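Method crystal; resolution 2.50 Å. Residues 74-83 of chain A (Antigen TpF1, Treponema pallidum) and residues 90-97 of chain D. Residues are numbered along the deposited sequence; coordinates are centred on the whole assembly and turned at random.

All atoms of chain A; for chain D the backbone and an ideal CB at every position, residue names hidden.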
ATOM      1  N   ALA A  74      -3.670  30.887 -24.510  1.00 50.47           N
ATOM      2  CA  ALA A  74      -4.219  30.381 -25.765  1.00 51.64           C
ATOM      3  C   ALA A  74      -5.234  29.275 -25.491  1.00 53.34           C
ATOM      4  O   ALA A  74      -5.417  28.846 -24.344  1.00 54.82           O
ATOM      5  CB  ALA A  74      -3.098  29.846 -26.650  1.00 50.34           C
ATOM      6  N   GLN A  75      -5.915  28.828 -26.537  1.00 53.46           N
ATOM      7  CA  GLN A  75      -6.876  27.747 -26.380  1.00 53.73           C
ATOM      8  C   GLN A  75      -6.221  26.581 -27.090  1.00 51.75           C
ATOM      9  O   GLN A  75      -5.506  26.764 -28.079  1.00 52.11           O
ATOM     10  CB  GLN A  75      -8.227  28.100 -27.017  1.00 54.95           C
ATOM     11  CG  GLN A  75      -8.752  29.453 -26.566  1.00 58.82           C
ATOM     12  CD  GLN A  75     -10.264  29.522 -26.507  1.00 61.80           C
ATOM     13  OE1 GLN A  75     -10.887  28.989 -25.583  1.00 64.01           O
ATOM     14  NE2 GLN A  75     -10.870  30.180 -27.496  1.00 63.64           N
ATOM     15  N   ALA A  76      -6.444  25.383 -26.576  1.00 49.39           N
ATOM     16  CA  ALA A  76      -5.824  24.215 -27.168  1.00 47.72           C
ATOM     17  C   ALA A  76      -6.662  23.573 -28.263  1.00 45.55           C
ATOM     18  O   ALA A  76      -7.894  23.543 -28.183  1.00 45.75           O
ATOM     19  CB  ALA A  76      -5.516  23.189 -26.075  1.00 46.57           C
ATOM     20  N   PRO A  77      -5.999  23.070 -29.318  1.00 43.69           N
ATOM     21  CA  PRO A  77      -6.748  22.424 -30.396  1.00 42.47           C
ATOM     22  C   PRO A  77      -7.408  21.213 -29.735  1.00 42.30           C
ATOM     23  O   PRO A  77      -6.740  20.427 -29.058  1.00 41.62           O
ATOM     24  CB  PRO A  77      -5.654  22.051 -31.397  1.00 41.59           C
ATOM     25  CG  PRO A  77      -4.444  21.879 -30.548  1.00 42.34           C
ATOM     26  CD  PRO A  77      -4.551  23.027 -29.580  1.00 43.73           C
ATOM     27  N   ALA A  78      -8.718  21.068 -29.901  1.00 41.50           N
ATOM     28  CA  ALA A  78      -9.407  19.964 -29.255  1.00 39.47           C
ATOM     29  C   ALA A  78     -10.422  19.226 -30.118  1.00 38.82           C
ATOM     30  O   ALA A  78     -11.597  19.123 -29.760  1.00 38.99           O
ATOM     31  CB  ALA A  78     -10.072  20.463 -27.980  1.00 40.11           C
ATOM     32  N   SER A  79      -9.962  18.713 -31.253  1.00 37.63           N
ATOM     33  CA  SER A  79     -10.817  17.950 -32.155  1.00 37.22           C
ATOM     34  C   SER A  79      -9.897  17.217 -33.120  1.00 36.93           C
ATOM     35  O   SER A  79      -8.795  17.681 -33.416  1.00 37.18           O
ATOM     36  CB  SER A  79     -11.754  18.875 -32.926  1.00 37.26           C
ATOM     37  OG  SER A  79     -11.023  19.661 -33.851  1.00 39.61           O
ATOM     38  N   MET A  80     -10.337  16.064 -33.600  1.00 37.23           N
ATOM     39  CA  MET A  80      -9.520  15.303 -34.532  1.00 38.24           C
ATOM     40  C   MET A  80      -9.372  16.084 -35.837  1.00 38.70           C
ATOM     41  O   MET A  80      -8.335  16.007 -36.502  1.00 39.51           O
ATOM     42  CB  MET A  80     -10.145  13.935 -34.794  1.00 37.38           C
ATOM     43  CG  MET A  80     -10.233  13.070 -33.558  1.00 38.68           C
ATOM     44  SD  MET A  80     -10.981  11.478 -33.885  1.00 41.20           S
ATOM     45  CE  MET A  80     -10.722  10.670 -32.326  1.00 40.78           C
ATOM     46  N   ALA A  81     -10.398  16.846 -36.194  1.00 38.23           N
ATOM     47  CA  ALA A  81     -10.340  17.631 -37.419  1.00 39.04           C
ATOM     48  C   ALA A  81      -9.153  18.581 -37.341  1.00 39.18           C
ATOM     49  O   ALA A  81      -8.356  18.671 -38.282  1.00 40.72           O
ATOM     50  CB  ALA A  81     -11.644  18.420 -37.621  1.00 38.28           C
ATOM     51  N   GLU A  82      -9.025  19.283 -36.219  1.00 38.85           N
ATOM     52  CA  GLU A  82      -7.918  20.220 -36.051  1.00 40.11           C
ATOM     53  C   GLU A  82      -6.588  19.487 -36.023  1.00 39.01           C
ATOM     54  O   GLU A  82      -5.617  19.930 -36.647  1.00 38.56           O
ATOM     55  CB  GLU A  82      -8.061  21.015 -34.752  1.00 43.34           C
ATOM     56  CG  GLU A  82      -9.348  21.805 -34.631  1.00 47.77           C
ATOM     57  CD  GLU A  82      -9.467  22.506 -33.287  1.00 51.87           C
ATOM     58  OE1 GLU A  82      -8.733  23.504 -33.062  1.00 54.28           O
ATOM     59  OE2 GLU A  82     -10.286  22.047 -32.454  1.00 51.38           O
ATOM     60  N   TYR A  83      -6.539  18.372 -35.294  1.00 37.35           N
ATOM     61  CA  TYR A  83      -5.300  17.614 -35.200  1.00 38.35           C
ATOM     62  C   TYR A  83      -4.820  17.150 -36.566  1.00 38.82           C
ATOM     63  O   TYR A  83      -3.629  17.271 -36.878  1.00 38.10           O
ATOM     64  CB  TYR A  83      -5.447  16.403 -34.265  1.00 39.23           C
ATOM     65  CG  TYR A  83      -5.750  16.761 -32.822  1.00 38.61           C
ATOM     66  CD1 TYR A  83      -5.335  17.978 -32.281  1.00 39.00           C
ATOM     67  CD2 TYR A  83      -6.463  15.889 -32.002  1.00 38.35           C
ATOM     68  CE1 TYR A  83      -5.633  18.324 -30.964  1.00 38.76           C
ATOM     69  CE2 TYR A  83      -6.765  16.223 -30.681  1.00 38.49           C
ATOM     70  CZ  TYR A  83      -6.349  17.443 -30.171  1.00 38.18           C
ATOM     71  OH  TYR A  83      -6.674  17.793 -28.881  1.00 35.33           O
TER
ATOM     72  N   UNK D  90     -20.589  14.445 -33.109  1.00 41.99           N
ATOM     73  CA  UNK D  90     -20.005  15.671 -33.631  1.00 42.18           C
ATOM     74  C   UNK D  90     -18.922  16.170 -32.714  1.00 42.17           C
ATOM     75  O   UNK D  90     -19.078  16.141 -31.498  1.00 42.75           O
ATOM     76  CB  UNK D  90     -21.075  16.748 -33.821  1.00 42.18           C
ATOM     77  N   UNK D  91     -17.824  16.636 -33.296  1.00 43.63           N
ATOM     78  CA  UNK D  91     -16.727  17.167 -32.500  1.00 44.18           C
ATOM     79  C   UNK D  91     -17.097  18.555 -31.990  1.00 45.93           C
ATOM     80  O   UNK D  91     -17.903  19.263 -32.609  1.00 46.23           O
ATOM     81  CB  UNK D  91     -15.433  17.215 -33.316  1.00 44.18           C
ATOM     82  N   UNK D  92     -16.524  18.930 -30.850  1.00 47.84           N
ATOM     83  CA  UNK D  92     -16.780  20.244 -30.265  1.00 49.38           C
ATOM     84  C   UNK D  92     -15.837  21.217 -30.943  1.00 50.46           C
ATOM     85  O   UNK D  92     -14.615  21.089 -30.861  1.00 50.33           O
ATOM     86  CB  UNK D  92     -16.590  20.244 -28.747  1.00 49.38           C
ATOM     87  N   UNK D  93     -16.416  22.195 -31.616  1.00 53.13           N
ATOM     88  CA  UNK D  93     -15.631  23.170 -32.344  1.00 54.73           C
ATOM     89  C   UNK D  93     -15.366  24.435 -31.559  1.00 55.52           C
ATOM     90  O   UNK D  93     -14.387  25.140 -31.816  1.00 56.44           O
ATOM     91  CB  UNK D  93     -16.335  23.524 -33.655  1.00 54.73           C
ATOM     92  N   UNK D  94     -16.233  24.735 -30.604  1.00 56.26           N
ATOM     93  CA  UNK D  94     -16.035  25.947 -29.841  1.00 59.38           C
ATOM     94  C   UNK D  94     -15.156  25.735 -28.626  1.00 61.20           C
ATOM     95  O   UNK D  94     -15.059  24.637 -28.076  1.00 62.09           O
ATOM     96  CB  UNK D  94     -17.388  26.515 -29.407  1.00 59.38           C
ATOM     97  N   UNK D  95     -14.485  26.813 -28.248  1.00 61.90           N
ATOM     98  CA  UNK D  95     -13.602  26.829 -27.103  1.00 61.85           C
ATOM     99  C   UNK D  95     -14.318  27.754 -26.139  1.00 61.19           C
ATOM    100  O   UNK D  95     -15.239  28.469 -26.544  1.00 62.22           O
ATOM    101  CB  UNK D  95     -12.181  27.287 -27.438  1.00 61.85           C
ATOM    102  N   UNK D  96     -13.908  27.745 -24.876  1.00 59.03           N
ATOM    103  CA  UNK D  96     -14.554  28.579 -23.879  1.00 56.95           C
ATOM    104  C   UNK D  96     -16.033  28.203 -23.807  1.00 54.26           C
ATOM    105  O   UNK D  96     -16.848  28.671 -24.600  1.00 54.10           O
ATOM    106  CB  UNK D  96     -14.378  30.063 -24.206  1.00 56.95           C
ATOM    107  N   UNK D  97     -16.380  27.350 -22.855  1.00 50.83           N
ATOM    108  CA  UNK D  97     -17.757  26.927 -22.723  1.00 47.83           C
ATOM    109  C   UNK D  97     -18.214  26.866 -21.273  1.00 46.53           C
ATOM    110  O   UNK D  97     -17.433  26.581 -20.363  1.00 46.77           O
ATOM    111  CB  UNK D  97     -17.944  25.560 -23.384  1.00 47.83           C
TER

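Position 90 has nothing of chain A within 5.5 Å of its ideal CB, so this contact places no demand on it and many side chains would do. The deposited residue is A90(D), which makes no contact here.

Position 91 is far more constrained. Its CA-to-CB bond points toward chain A, and the ideal CB lies 4.1 Å from S79(A) CB and 5.2 Å from M80(A) N. A helix begins at M80(A), and the first backbone NH groups of a helix have no preceding turn to supply their acceptors. An acceptor is therefore wanted, on a side chain long enough to reach past the serine; Glu and Gln have the length, but of the two only Glu has an oxygen for each of the first two amides, and its charge also suits the positive end of the helix dipole. The residue is E91(D). With chi1 m and chi2 t, its carboxylate receives two hydrogen bonds, from M80(A) N to E91(D) OE2 at 2.6 Å and from A81(A) N to E91(D) OE1 at 2.9 Å, both nearly straight. One carboxylate from the neighbouring subunit thus serves two successive amides, while within chain A S79(A) OG accepts from E82(A) N at 3.1 Å as the N-cap.

At position 92 the CA-to-CB bond points sideways, and the nearest feature is A78(A) O, 5.2 Å from the ideal CB. The backbone does the work here: a water accepts from the position's N at 2.9 Å and donates to A78(A) O at 2.9 Å. Many side chains would fit. E92(D) is deposited, and its end leads away from chain A to a partner elsewhere in the structure.

Positions 93 and 94 direct their CA-to-CB bonds away, with no chain A atom within 5.5 Å of either ideal CB, so chain A does not select among side chains. They are T93(D), which touches a crystal neighbour, and E94(D).

Position 95 points toward chain A again. Its ideal CB is crowded by Q75(A) OE1 at 2.8 Å, too close to be read as an attraction. Farther off stands the carboxylate of E82(A), whose OE2 already accepts from A78(A) N at 3.2 Å. The distance calls for a long side chain and the charge for a basic one, so Lys or Arg would suit. The deposited K95(D) has chi1 m and chi2 p, then extends through two t angles, bringing its CE to 3.5 Å from A76(A) O and its NZ to 2.6 Å from E82(A) OE2, a salt bridge that includes a hydrogen bond.

Position 96 has a phi of 59° with a psi of 97°, a strained combination for any residue with a CB and one most easily met by Gly. Its CA-to-CB bond points sideways, and its ideal CB lies 3.9 Å from Q75(A) OE1; chain A asks for little. E96(D) is nevertheless found, with its carboxylate engaged elsewhere in the structure.

Position 97 is extended and out of reach of chain A, which leaves its choice open; it is I97(D).

Chain D, residues 90-97: AEETEKEI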
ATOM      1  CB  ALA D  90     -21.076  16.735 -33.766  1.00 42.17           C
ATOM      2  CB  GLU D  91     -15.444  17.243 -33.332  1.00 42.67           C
ATOM      3  CG  GLU D  91     -14.961  15.892 -33.823  1.00 44.12           C
ATOM      4  CD  GLU D  91     -13.478  15.878 -34.149  1.00 46.71           C
ATOM      5  OE1 GLU D  91     -13.046  16.578 -35.097  1.00 47.16           O
ATOM      6  OE2 GLU D  91     -12.733  15.163 -33.441  1.00 48.70           O
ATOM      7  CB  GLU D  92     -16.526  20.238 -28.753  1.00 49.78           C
ATOM      8  CG  GLU D  92     -16.855  21.564 -28.084  1.00 49.92           C
ATOM      9  CD  GLU D  92     -18.305  21.976 -28.303  1.00 50.53           C
ATOM     10  OE1 GLU D  92     -19.201  21.350 -27.699  1.00 48.21           O
ATOM     11  OE2 GLU D  92     -18.549  22.918 -29.090  1.00 52.00           O
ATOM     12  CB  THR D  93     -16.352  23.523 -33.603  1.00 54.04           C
ATOM     13  OG1 THR D  93     -17.631  24.090 -33.269  1.00 53.26           O
ATOM     14  CG2 THR D  93     -16.568  22.248 -34.428  1.00 53.53           C
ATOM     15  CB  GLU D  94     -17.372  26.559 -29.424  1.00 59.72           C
ATOM     16  CG  GLU D  94     -18.204  25.716 -28.497  1.00 61.84           C
ATOM     17  CD  GLU D  94     -19.593  26.297 -28.276  1.00 63.44           C
ATOM     18  OE1 GLU D  94     -20.354  26.414 -29.265  1.00 63.08           O
ATOM     19  OE2 GLU D  94     -19.920  26.636 -27.115  1.00 63.90           O
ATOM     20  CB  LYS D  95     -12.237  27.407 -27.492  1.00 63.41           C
ATOM     21  CG  LYS D  95     -11.234  26.408 -28.074  1.00 63.81           C
ATOM     22  CD  LYS D  95     -11.696  25.801 -29.387  1.00 64.64           C
ATOM     23  CE  LYS D  95     -10.649  24.829 -29.930  1.00 65.17           C
ATOM     24  NZ  LYS D  95     -11.103  24.162 -31.186  1.00 66.72           N
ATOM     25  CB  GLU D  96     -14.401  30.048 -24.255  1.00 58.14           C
ATOM     26  CG  GLU D  96     -15.095  30.990 -23.312  1.00 59.22           C
ATOM     27  CD  GLU D  96     -14.762  32.429 -23.618  1.00 61.37           C
ATOM     28  OE1 GLU D  96     -13.559  32.771 -23.617  1.00 60.88           O
ATOM     29  OE2 GLU D  96     -15.700  33.216 -23.859  1.00 63.25           O
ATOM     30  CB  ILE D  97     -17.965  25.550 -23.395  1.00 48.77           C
ATOM     31  CG1 ILE D  97     -19.416  25.097 -23.240  1.00 50.27           C
ATOM     32  CG2 ILE D  97     -17.045  24.520 -22.777  1.00 49.78           C
ATOM     33  CD1 ILE D  97     -19.728  23.796 -23.985  1.00 51.31           C
TER
HETATM   34  O   HOH W   1     -14.080  17.581 -30.061  1.00 45.59           O
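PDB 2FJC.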